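Local coordinates for HTH-type transcriptional regulator cbl (Escherichia coli K12, PDB 2FYI), which may act as an accessory transcriptional regulator of the cys regulon, this piece being the cofactor-binding domain of the LysR-family protein, at residues G124-R134 and R183-V191; T9-T20 and L39-G50. All coordinates share one frame; numbering follows the deposited sequence.

Contact 1. Residues G124-R134 and R183-V191; sequences GRSRIDDAFAR and RHLFDANTV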
loop_
_atom_site.group_PDB
_atom_site.type_symbol
_atom_site.label_atom_id
_atom_site.label_comp_id
_atom_site.label_asym_id
_atom_site.label_seq_id
_atom_site.Cartn_x
_atom_site.Cartn_y
_atom_site.Cartn_z
ATOM N N GLY A 124 -10.387 -6.665 -6.940
ATOM C CA GLY A 124 -11.582 -7.461 -7.125
ATOM C C GLY A 124 -12.757 -7.109 -6.255
ATOM O O GLY A 124 -13.612 -7.935 -6.019
ATOM N N ARG A 125 -12.806 -5.872 -5.794
ATOM C CA ARG A 125 -13.813 -5.437 -4.835
ATOM C C ARG A 125 -15.202 -5.651 -5.402
ATOM O O ARG A 125 -16.162 -5.931 -4.667
ATOM C CB ARG A 125 -13.586 -3.963 -4.484
ATOM C CG ARG A 125 -14.734 -3.305 -3.797
ATOM C CD ARG A 125 -15.040 -3.932 -2.442
ATOM N NE ARG A 125 -16.266 -3.321 -1.947
ATOM C CZ ARG A 125 -16.328 -2.182 -1.260
ATOM N NH1 ARG A 125 -15.238 -1.520 -0.898
ATOM N NH2 ARG A 125 -17.503 -1.707 -0.924
ATOM N N SER A 126 -15.314 -5.539 -6.717
ATOM C CA SER A 126 -16.629 -5.609 -7.311
ATOM C C SER A 126 -17.150 -7.035 -7.347
ATOM O O SER A 126 -18.352 -7.242 -7.430
ATOM C CB SER A 126 -16.628 -5.024 -8.704
ATOM O OG SER A 126 -15.656 -5.718 -9.430
ATOM N N ARG A 127 -16.264 -8.017 -7.291
ATOM C CA ARG A 127 -16.745 -9.373 -7.130
ATOM C C ARG A 127 -17.413 -9.479 -5.781
ATOM O O ARG A 127 -18.413 -10.181 -5.649
ATOM C CB ARG A 127 -15.633 -10.401 -7.211
ATOM C CG ARG A 127 -14.850 -10.322 -8.455
ATOM C CD ARG A 127 -15.683 -10.718 -9.564
ATOM N NE ARG A 127 -15.363 -9.865 -10.692
ATOM C CZ ARG A 127 -14.524 -10.191 -11.675
ATOM N NH1 ARG A 127 -13.892 -11.362 -11.687
ATOM N NH2 ARG A 127 -14.320 -9.342 -12.660
ATOM N N ILE A 128 -16.862 -8.780 -4.786
ATOM C CA ILE A 128 -17.458 -8.731 -3.461
ATOM C C ILE A 128 -18.815 -7.996 -3.467
ATOM O O ILE A 128 -19.820 -8.545 -3.037
ATOM C CB ILE A 128 -16.486 -8.116 -2.426
ATOM C CG1 ILE A 128 -15.216 -8.963 -2.308
ATOM C CG2 ILE A 128 -17.153 -7.969 -1.048
ATOM C CD1 ILE A 128 -14.079 -8.263 -1.545
ATOM N N ASP A 129 -18.850 -6.770 -3.971
ATOM C CA ASP A 129 -20.087 -6.036 -3.997
ATOM C C ASP A 129 -21.174 -6.816 -4.745
ATOM O O ASP A 129 -22.318 -6.932 -4.273
ATOM C CB ASP A 129 -19.861 -4.676 -4.640
ATOM C CG ASP A 129 -19.164 -3.669 -3.698
ATOM O OD1 ASP A 129 -19.048 -3.903 -2.457
ATOM O OD2 ASP A 129 -18.734 -2.608 -4.200
ATOM N N ASP A 130 -20.830 -7.355 -5.911
ATOM C CA ASP A 130 -21.813 -8.053 -6.735
ATOM C C ASP A 130 -22.339 -9.306 -6.091
ATOM O O ASP A 130 -23.517 -9.633 -6.201
ATOM C CB ASP A 130 -21.203 -8.429 -8.059
ATOM C CG ASP A 130 -20.894 -7.221 -8.901
ATOM O OD1 ASP A 130 -21.270 -6.102 -8.449
ATOM O OD2 ASP A 130 -20.285 -7.391 -10.002
ATOM N N ALA A 131 -21.451 -10.037 -5.433
ATOM C CA ALA A 131 -21.879 -11.216 -4.732
ATOM C C ALA A 131 -22.976 -10.792 -3.757
ATOM O O ALA A 131 -24.062 -11.367 -3.796
ATOM C CB ALA A 131 -20.739 -11.844 -4.018
ATOM N N PHE A 132 -22.721 -9.768 -2.933
ATOM C CA PHE A 132 -23.691 -9.321 -1.954
ATOM C C PHE A 132 -24.952 -8.784 -2.585
ATOM O O PHE A 132 -26.060 -9.053 -2.081
ATOM C CB PHE A 132 -23.103 -8.266 -1.038
ATOM C CG PHE A 132 -22.171 -8.829 0.007
ATOM C CD1 PHE A 132 -20.856 -8.375 0.109
ATOM C CD2 PHE A 132 -22.600 -9.832 0.876
ATOM C CE1 PHE A 132 -19.985 -8.888 1.059
ATOM C CE2 PHE A 132 -21.746 -10.348 1.835
ATOM C CZ PHE A 132 -20.421 -9.880 1.918
ATOM N N ALA A 133 -24.819 -8.030 -3.682
ATOM C CA ALA A 133 -26.014 -7.443 -4.296
ATOM C C ALA A 133 -26.953 -8.525 -4.753
ATOM O O ALA A 133 -28.151 -8.361 -4.695
ATOM C CB ALA A 133 -25.666 -6.590 -5.411
ATOM N N ARG A 134 -26.423 -9.648 -5.206
ATOM C CA ARG A 134 -27.306 -10.751 -5.538
ATOM C C ARG A 134 -28.127 -11.167 -4.327
ATOM O O ARG A 134 -29.197 -11.661 -4.498
ATOM C CB ARG A 134 -26.546 -11.950 -6.082
ATOM C CG ARG A 134 -26.089 -11.809 -7.520
ATOM C CD ARG A 134 -25.092 -12.953 -7.909
ATOM N NE ARG A 134 -23.849 -12.459 -8.541
ATOM C CZ ARG A 134 -22.604 -12.654 -8.079
ATOM N NH1 ARG A 134 -22.389 -13.362 -6.963
ATOM N NH2 ARG A 134 -21.566 -12.130 -8.743
ATOM N N ARG A 183 -14.369 -19.581 -1.927
ATOM C CA ARG A 183 -14.445 -19.626 -3.380
ATOM C C ARG A 183 -15.862 -19.888 -3.867
ATOM O O ARG A 183 -16.250 -19.452 -4.949
ATOM C CB ARG A 183 -13.541 -20.709 -3.931
ATOM C CG ARG A 183 -12.098 -20.411 -3.817
ATOM C CD ARG A 183 -11.252 -21.693 -4.007
ATOM N NE ARG A 183 -9.840 -21.472 -3.647
ATOM C CZ ARG A 183 -9.411 -21.222 -2.405
ATOM N NH1 ARG A 183 -10.275 -21.163 -1.380
ATOM N NH2 ARG A 183 -8.114 -21.019 -2.178
ATOM N N HIS A 184 -16.638 -20.617 -3.086
ATOM C CA HIS A 184 -17.958 -20.944 -3.521
ATOM C C HIS A 184 -18.900 -19.755 -3.381
ATOM O O HIS A 184 -20.061 -19.856 -3.691
ATOM C CB HIS A 184 -18.481 -22.158 -2.750
ATOM C CG HIS A 184 -18.572 -21.943 -1.274
ATOM N ND1 HIS A 184 -17.468 -21.692 -0.488
ATOM C CD2 HIS A 184 -19.636 -21.948 -0.436
ATOM C CE1 HIS A 184 -17.848 -21.537 0.768
ATOM N NE2 HIS A 184 -19.161 -21.668 0.823
ATOM N N LEU A 185 -18.408 -18.614 -2.937
ATOM C CA LEU A 185 -19.299 -17.504 -2.624
ATOM C C LEU A 185 -19.030 -16.306 -3.487
ATOM O O LEU A 185 -19.914 -15.505 -3.696
ATOM C CB LEU A 185 -19.142 -17.066 -1.171
ATOM C CG LEU A 185 -19.431 -18.125 -0.118
ATOM C CD1 LEU A 185 -19.342 -17.432 1.232
ATOM C CD2 LEU A 185 -20.769 -18.731 -0.344
ATOM N N PHE A 186 -17.800 -16.157 -3.947
ATOM C CA PHE A 186 -17.459 -15.065 -4.846
ATOM C C PHE A 186 -16.929 -15.571 -6.190
ATOM O O PHE A 186 -16.395 -16.681 -6.278
ATOM C CB PHE A 186 -16.411 -14.210 -4.196
ATOM C CG PHE A 186 -16.802 -13.722 -2.855
ATOM C CD1 PHE A 186 -17.644 -12.623 -2.722
ATOM C CD2 PHE A 186 -16.323 -14.339 -1.710
ATOM C CE1 PHE A 186 -18.011 -12.148 -1.448
ATOM C CE2 PHE A 186 -16.695 -13.867 -0.432
ATOM C CZ PHE A 186 -17.540 -12.774 -0.303
ATOM N N ASP A 187 -17.058 -14.769 -7.240
ATOM C CA ASP A 187 -16.432 -15.134 -8.506
ATOM C C ASP A 187 -14.927 -14.881 -8.534
ATOM O O ASP A 187 -14.402 -14.071 -7.744
ATOM C CB ASP A 187 -17.110 -14.413 -9.662
ATOM C CG ASP A 187 -18.535 -14.880 -9.863
ATOM O OD1 ASP A 187 -18.879 -15.954 -9.281
ATOM O OD2 ASP A 187 -19.305 -14.183 -10.576
ATOM N N ALA A 188 -14.256 -15.592 -9.449
ATOM C CA ALA A 188 -12.814 -15.480 -9.704
ATOM C C ALA A 188 -12.437 -14.140 -10.303
ATOM O O ALA A 188 -13.232 -13.519 -10.976
ATOM C CB ALA A 188 -12.394 -16.550 -10.640
ATOM N N ASN A 189 -11.202 -13.713 -10.055
ATOM C CA ASN A 189 -10.626 -12.531 -10.699
ATOM C C ASN A 189 -9.502 -12.956 -11.619
ATOM O O ASN A 189 -9.033 -14.089 -11.557
ATOM C CB ASN A 189 -10.057 -11.604 -9.636
ATOM C CG ASN A 189 -11.067 -11.285 -8.566
ATOM O OD1 ASN A 189 -11.917 -10.404 -8.739
ATOM N ND2 ASN A 189 -11.005 -12.014 -7.461
ATOM N N THR A 190 -9.042 -12.046 -12.456
ATOM C CA THR A 190 -7.925 -12.362 -13.328
ATOM C C THR A 190 -6.863 -11.302 -13.231
ATOM O O THR A 190 -7.169 -10.112 -13.087
ATOM C CB THR A 190 -8.341 -12.381 -14.765
ATOM O OG1 THR A 190 -9.393 -13.322 -14.927
ATOM C CG2 THR A 190 -7.170 -12.788 -15.600
ATOM N N VAL A 191 -5.607 -11.717 -13.309
ATOM C CA VAL A 191 -4.540 -10.741 -13.310
ATOM C C VAL A 191 -4.059 -10.629 -14.731
ATOM O O VAL A 191 -3.733 -11.638 -15.342
ATOM C CB VAL A 191 -3.366 -11.158 -12.466
ATOM C CG1 VAL A 191 -2.349 -10.076 -12.541
ATOM C CG2 VAL A 191 -3.798 -11.355 -11.071
HETATM O O HOH W 1 -12.096 -12.781 -14.106
HETATM O O HOH W 2 -19.007 -12.563 -7.447
#

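Contact 2. Residues T9-T20 and L39-G50; sequences TNDTSGVLTIAT and LFPEVRLELIQG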
loop_
_atom_site.group_PDB
_atom_site.type_symbol
_atom_site.label_atom_id
_atom_site.label_comp_id
_atom_site.label_asym_id
_atom_site.label_seq_id
_atom_site.Cartn_x
_atom_site.Cartn_y
_atom_site.Cartn_z
ATOM N N THR A 9 21.590 -14.632 -24.281
ATOM C CA THR A 9 21.040 -13.425 -23.714
ATOM C C THR A 9 21.865 -12.934 -22.525
ATOM O O THR A 9 21.428 -12.090 -21.754
ATOM C CB THR A 9 19.587 -13.668 -23.304
ATOM O OG1 THR A 9 19.487 -14.953 -22.684
ATOM C CG2 THR A 9 18.681 -13.665 -24.527
ATOM N N ASN A 10 23.066 -13.470 -22.385
ATOM C CA ASN A 10 24.018 -13.024 -21.370
ATOM C C ASN A 10 24.320 -11.539 -21.351
ATOM O O ASN A 10 24.589 -10.975 -20.296
ATOM C CB ASN A 10 25.354 -13.729 -21.577
ATOM C CG ASN A 10 25.660 -14.707 -20.483
ATOM O OD1 ASN A 10 25.026 -14.685 -19.412
ATOM N ND2 ASN A 10 26.640 -15.582 -20.736
ATOM N N ASP A 11 24.318 -10.926 -22.526
ATOM C CA ASP A 11 24.753 -9.548 -22.672
ATOM C C ASP A 11 23.628 -8.647 -23.146
ATOM O O ASP A 11 23.864 -7.493 -23.514
ATOM C CB ASP A 11 25.905 -9.479 -23.660
ATOM C CG ASP A 11 26.948 -10.522 -23.379
ATOM O OD1 ASP A 11 27.731 -10.309 -22.429
ATOM O OD2 ASP A 11 26.975 -11.557 -24.090
ATOM N N THR A 12 22.412 -9.180 -23.154
ATOM C CA THR A 12 21.258 -8.361 -23.426
ATOM C C THR A 12 21.210 -7.276 -22.372
ATOM O O THR A 12 21.433 -7.522 -21.202
ATOM C CB THR A 12 19.973 -9.179 -23.419
ATOM O OG1 THR A 12 19.981 -10.066 -24.535
ATOM C CG2 THR A 12 18.769 -8.284 -23.538
ATOM N N SER A 13 20.947 -6.057 -22.794
ATOM C CA SER A 13 21.012 -4.934 -21.872
ATOM C C SER A 13 19.901 -3.917 -22.164
ATOM O O SER A 13 19.442 -3.788 -23.322
ATOM C CB SER A 13 22.428 -4.304 -21.913
ATOM O OG SER A 13 22.431 -2.885 -22.057
ATOM N N GLY A 14 19.471 -3.221 -21.110
ATOM C CA GLY A 14 18.516 -2.125 -21.225
ATOM C C GLY A 14 17.749 -1.975 -19.928
ATOM O O GLY A 14 18.062 -2.610 -18.922
ATOM N N VAL A 15 16.718 -1.151 -19.946
ATOM C CA VAL A 15 15.937 -0.968 -18.757
ATOM C C VAL A 15 14.529 -1.498 -19.004
ATOM O O VAL A 15 13.864 -1.094 -19.953
ATOM C CB VAL A 15 15.871 0.507 -18.377
ATOM C CG1 VAL A 15 15.174 0.662 -17.042
ATOM C CG2 VAL A 15 17.261 1.110 -18.353
ATOM N N LEU A 16 14.071 -2.407 -18.153
ATOM C CA LEU A 16 12.702 -2.870 -18.237
ATOM C C LEU A 16 11.902 -2.203 -17.134
ATOM O O LEU A 16 12.196 -2.393 -15.964
ATOM C CB LEU A 16 12.644 -4.381 -18.057
ATOM C CG LEU A 16 11.238 -4.955 -17.951
ATOM C CD1 LEU A 16 10.488 -4.750 -19.243
ATOM C CD2 LEU A 16 11.331 -6.414 -17.631
ATOM N N THR A 17 10.890 -1.426 -17.488
ATOM C CA THR A 17 10.068 -0.815 -16.469
ATOM C C THR A 17 8.706 -1.523 -16.363
ATOM O O THR A 17 7.956 -1.590 -17.332
ATOM C CB THR A 17 9.889 0.699 -16.708
ATOM O OG1 THR A 17 11.156 1.345 -16.611
ATOM C CG2 THR A 17 8.981 1.299 -15.650
ATOM N N ILE A 18 8.392 -2.044 -15.178
ATOM C CA ILE A 18 7.117 -2.699 -14.929
ATOM C C ILE A 18 6.310 -1.881 -13.950
ATOM O O ILE A 18 6.831 -1.459 -12.926
ATOM C CB ILE A 18 7.328 -4.068 -14.324
ATOM C CG1 ILE A 18 7.872 -4.999 -15.407
ATOM C CG2 ILE A 18 6.031 -4.586 -13.662
ATOM C CD1 ILE A 18 8.612 -6.196 -14.852
ATOM N N ALA A 19 5.043 -1.647 -14.275
ATOM C CA ALA A 19 4.162 -0.926 -13.389
ATOM C C ALA A 19 3.146 -1.917 -12.847
ATOM O O ALA A 19 2.579 -2.733 -13.595
ATOM C CB ALA A 19 3.493 0.207 -14.111
ATOM N N THR A 20 2.933 -1.867 -11.544
ATOM C CA THR A 20 2.086 -2.852 -10.933
ATOM C C THR A 20 1.438 -2.422 -9.610
ATOM O O THR A 20 1.718 -1.355 -9.076
ATOM C CB THR A 20 2.872 -4.124 -10.731
ATOM O OG1 THR A 20 1.954 -5.181 -10.503
ATOM C CG2 THR A 20 3.834 -4.006 -9.566
ATOM N N LEU A 39 18.007 -15.201 -16.163
ATOM C CA LEU A 39 17.935 -15.206 -17.602
ATOM C C LEU A 39 18.565 -13.970 -18.203
ATOM O O LEU A 39 19.302 -14.063 -19.161
ATOM C CB LEU A 39 16.480 -15.245 -18.020
ATOM C CG LEU A 39 16.270 -15.445 -19.502
ATOM C CD1 LEU A 39 16.545 -16.906 -19.740
ATOM C CD2 LEU A 39 14.842 -15.076 -19.895
ATOM N N PHE A 40 18.266 -12.803 -17.653
ATOM C CA PHE A 40 18.774 -11.553 -18.227
ATOM C C PHE A 40 19.608 -10.765 -17.234
ATOM O O PHE A 40 19.219 -9.684 -16.801
ATOM C CB PHE A 40 17.640 -10.642 -18.734
ATOM C CG PHE A 40 16.973 -11.134 -19.968
ATOM C CD1 PHE A 40 17.593 -11.024 -21.199
ATOM C CD2 PHE A 40 15.717 -11.704 -19.908
ATOM C CE1 PHE A 40 16.980 -11.470 -22.345
ATOM C CE2 PHE A 40 15.087 -12.164 -21.074
ATOM C CZ PHE A 40 15.725 -12.041 -22.290
ATOM N N PRO A 41 20.793 -11.271 -16.913
ATOM C CA PRO A 41 21.582 -10.652 -15.877
ATOM C C PRO A 41 21.979 -9.217 -16.192
ATOM O O PRO A 41 22.142 -8.436 -15.284
ATOM C CB PRO A 41 22.818 -11.533 -15.813
ATOM C CG PRO A 41 22.901 -12.116 -17.136
ATOM C CD PRO A 41 21.495 -12.394 -17.529
ATOM N N GLU A 42 22.120 -8.849 -17.454
ATOM C CA GLU A 42 22.535 -7.484 -17.767
ATOM C C GLU A 42 21.395 -6.500 -18.028
ATOM O O GLU A 42 21.639 -5.374 -18.436
ATOM C CB GLU A 42 23.474 -7.471 -18.956
ATOM C CG GLU A 42 24.739 -8.202 -18.683
ATOM C CD GLU A 42 25.661 -7.428 -17.770
ATOM O OE1 GLU A 42 26.569 -6.758 -18.337
ATOM O OE2 GLU A 42 25.473 -7.482 -16.521
ATOM N N VAL A 43 20.152 -6.899 -17.837
ATOM C CA VAL A 43 19.103 -5.927 -18.030
ATOM C C VAL A 43 18.645 -5.388 -16.698
ATOM O O VAL A 43 18.292 -6.140 -15.766
ATOM C CB VAL A 43 17.898 -6.470 -18.765
ATOM C CG1 VAL A 43 16.723 -5.518 -18.591
ATOM C CG2 VAL A 43 18.255 -6.652 -20.224
ATOM N N ARG A 44 18.647 -4.065 -16.609
ATOM C CA ARG A 44 18.175 -3.358 -15.414
ATOM C C ARG A 44 16.644 -3.382 -15.304
ATOM O O ARG A 44 15.900 -2.985 -16.229
ATOM C CB ARG A 44 18.706 -1.928 -15.425
ATOM C CG ARG A 44 18.050 -0.994 -14.473
ATOM C CD ARG A 44 18.665 0.406 -14.604
ATOM N NE ARG A 44 17.954 1.344 -13.731
ATOM C CZ ARG A 44 18.476 1.951 -12.667
ATOM N NH1 ARG A 44 17.714 2.761 -11.938
ATOM N NH2 ARG A 44 19.749 1.765 -12.334
ATOM N N LEU A 45 16.180 -3.865 -14.167
ATOM C CA LEU A 45 14.765 -4.009 -13.919
ATOM C C LEU A 45 14.280 -2.890 -12.986
ATOM O O LEU A 45 14.802 -2.750 -11.911
ATOM C CB LEU A 45 14.540 -5.357 -13.258
ATOM C CG LEU A 45 13.093 -5.575 -12.876
ATOM C CD1 LEU A 45 12.253 -5.752 -14.144
ATOM C CD2 LEU A 45 13.001 -6.804 -12.039
ATOM N N GLU A 46 13.293 -2.091 -13.388
ATOM C CA GLU A 46 12.693 -1.084 -12.492
ATOM C C GLU A 46 11.198 -1.319 -12.286
ATOM O O GLU A 46 10.494 -1.682 -13.248
ATOM C CB GLU A 46 12.841 0.311 -13.052
ATOM C CG GLU A 46 14.240 0.791 -13.191
ATOM C CD GLU A 46 14.338 2.012 -14.120
ATOM O OE1 GLU A 46 13.263 2.427 -14.659
ATOM O OE2 GLU A 46 15.484 2.536 -14.326
ATOM N N LEU A 47 10.701 -1.095 -11.062
ATOM C CA LEU A 47 9.266 -1.227 -10.809
ATOM C C LEU A 47 8.654 0.036 -10.278
ATOM O O LEU A 47 9.251 0.685 -9.426
ATOM C CB LEU A 47 8.980 -2.281 -9.756
ATOM C CG LEU A 47 9.542 -3.699 -9.689
ATOM C CD1 LEU A 47 8.293 -4.590 -9.465
ATOM C CD2 LEU A 47 10.331 -4.099 -10.947
ATOM N N ILE A 48 7.444 0.356 -10.742
ATOM C CA ILE A 48 6.649 1.447 -10.180
ATOM C C ILE A 48 5.403 0.818 -9.600
ATOM O O ILE A 48 4.753 -0.002 -10.252
ATOM C CB ILE A 48 6.187 2.476 -11.245
ATOM C CG1 ILE A 48 7.123 2.449 -12.466
ATOM C CG2 ILE A 48 6.025 3.864 -10.631
ATOM C CD1 ILE A 48 7.427 3.843 -13.192
ATOM N N GLN A 49 5.063 1.185 -8.373
ATOM C CA GLN A 49 3.820 0.725 -7.789
ATOM C C GLN A 49 2.751 1.783 -7.942
ATOM O O GLN A 49 2.998 2.954 -7.701
ATOM C CB GLN A 49 4.001 0.441 -6.311
ATOM C CG GLN A 49 2.720 0.025 -5.578
ATOM C CD GLN A 49 2.975 -0.158 -4.089
ATOM O OE1 GLN A 49 4.103 0.056 -3.616
ATOM N NE2 GLN A 49 1.951 -0.541 -3.345
ATOM N N GLY A 50 1.549 1.388 -8.332
ATOM C CA GLY A 50 0.510 2.371 -8.505
ATOM C C GLY A 50 -0.845 1.736 -8.550
ATOM O O GLY A 50 -0.949 0.528 -8.447
#

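Contact 1. Residues G124-R134 and R183-V191
With its CG anti to the carbonyl carbon (chi1 -55°), Phe186 swings its ring onto helix 125-134, where CD1 meets Ala131 CB at 3.4 Å and CE1 lies 4.3 Å from Ile128 CG2. The carbonyl O of Arg127 sits at the ring's edge. Arg127 itself is bent at chi2 (-68°) and again at chi3, which takes its chain along the passing loop toward Ala188: CD lies 4.0 Å from Asp187 CB. The side chains of Arg127 and Asn189 run antiparallel, guanidinium and amide planes 18° apart, with Asn189 OD1 over one guanidinium face. Arg127 NH1 approaches Ala188 O at a modelled distance too short to trust, which leaves the details of that bond doubtful.

Polar links finish the seam. Arg134 NH2 stands 3.6 Å from Asp187 OD2 in a salt bridge of charges alone, the oxygen lying well out of the guanidinium plane. One water accepts from Arg134 NH2 (2.9 Å) and Asp187 N (3.0 Å) and donates to Arg127 O (3.0 Å).

Behind the contact, Leu107 of helix 107-110 touches both Phe186 and Ala131, Thr117 of strand 115-118 backs Ile128, and Asn189 joins strand 189-196 to strand 79-94 through Trp87.

Contact 2. Residues T9-T20 and L39-G50
Leu16 and Leu45 run alongside one another on the same face of the sheet, CD2 of Leu16 3.7 Å from CD1 of Leu45, and that same CD1 is 3.7 Å from Ile18 CD1. On the other face, Glu46 starts with CG anti to its carbonyl carbon (chi1 -64°) and then runs extended, crossing over Val15 CG1 to bring OE1 within 3.1 Å of Thr17 OG1, a weak and unsettled hydrogen bond. Its OE2 turns the anti lone pair to Arg44 NE at 2.8 Å, a salt bridge within the strand. Replacing Glu46 by an alanine is likely to leave Arg44 NE without its carboxylate and to open a gap beside Val15 CG1. Beyond the strands, Thr9 and Thr12 hold Phe40: Thr9 CG2 is 3.5 Å from Phe40 CE1, while Thr12 CB comes in at the ring's edge.

Between the two layers of side chains runs a parallel ladder, strands 14-20 and 43-49 crossing at -23°. Leu16 N bonds Arg44 O at 2.7 Å, and Glu46 N answers to Leu16 O at 2.8 Å, the pattern repeating through Ile18 and Thr20. Joined by helices 22-27 and 29-39, the two strands form the beta-alpha-beta crossover that opens this periplasmic-binding-protein-like domain.

Further out, Phe36 and Ile33 of helix 29-39 cover the leucines, and Phe208 of helix 203-212 covers Ile18. The opposite edge of strand 14-20 bonds to Asp65, Ile66 and Ile68. Leu47 and Ile48 pair with a parallel strand of the second subunit, whose Asp140 forms a salt bridge with Arg44 NH1.

Both contacts reach the same mixed sheet, but only contact 2 pairs two of its strands, by a regular ladder with mostly aliphatic side chains on one face and, on the other, a mixture that includes the Arg44-Glu46 ion pair. Contact 1 sets a helix against the loop leading into strand 189-196, held by a phenylalanine, arginine side chains and water. Each is partly buried: five of ten touching residues in contact 1, eleven of 24 in contact 2. Strand 66-69 pairs with both 14-20 and 189-196, linking the two. The centres of contacts 1 and 2 lie about 34 Å apart. At contact 2 the sheet continues into the second subunit through strand 43-49, whereas no other chain of the assembly touches contact 1.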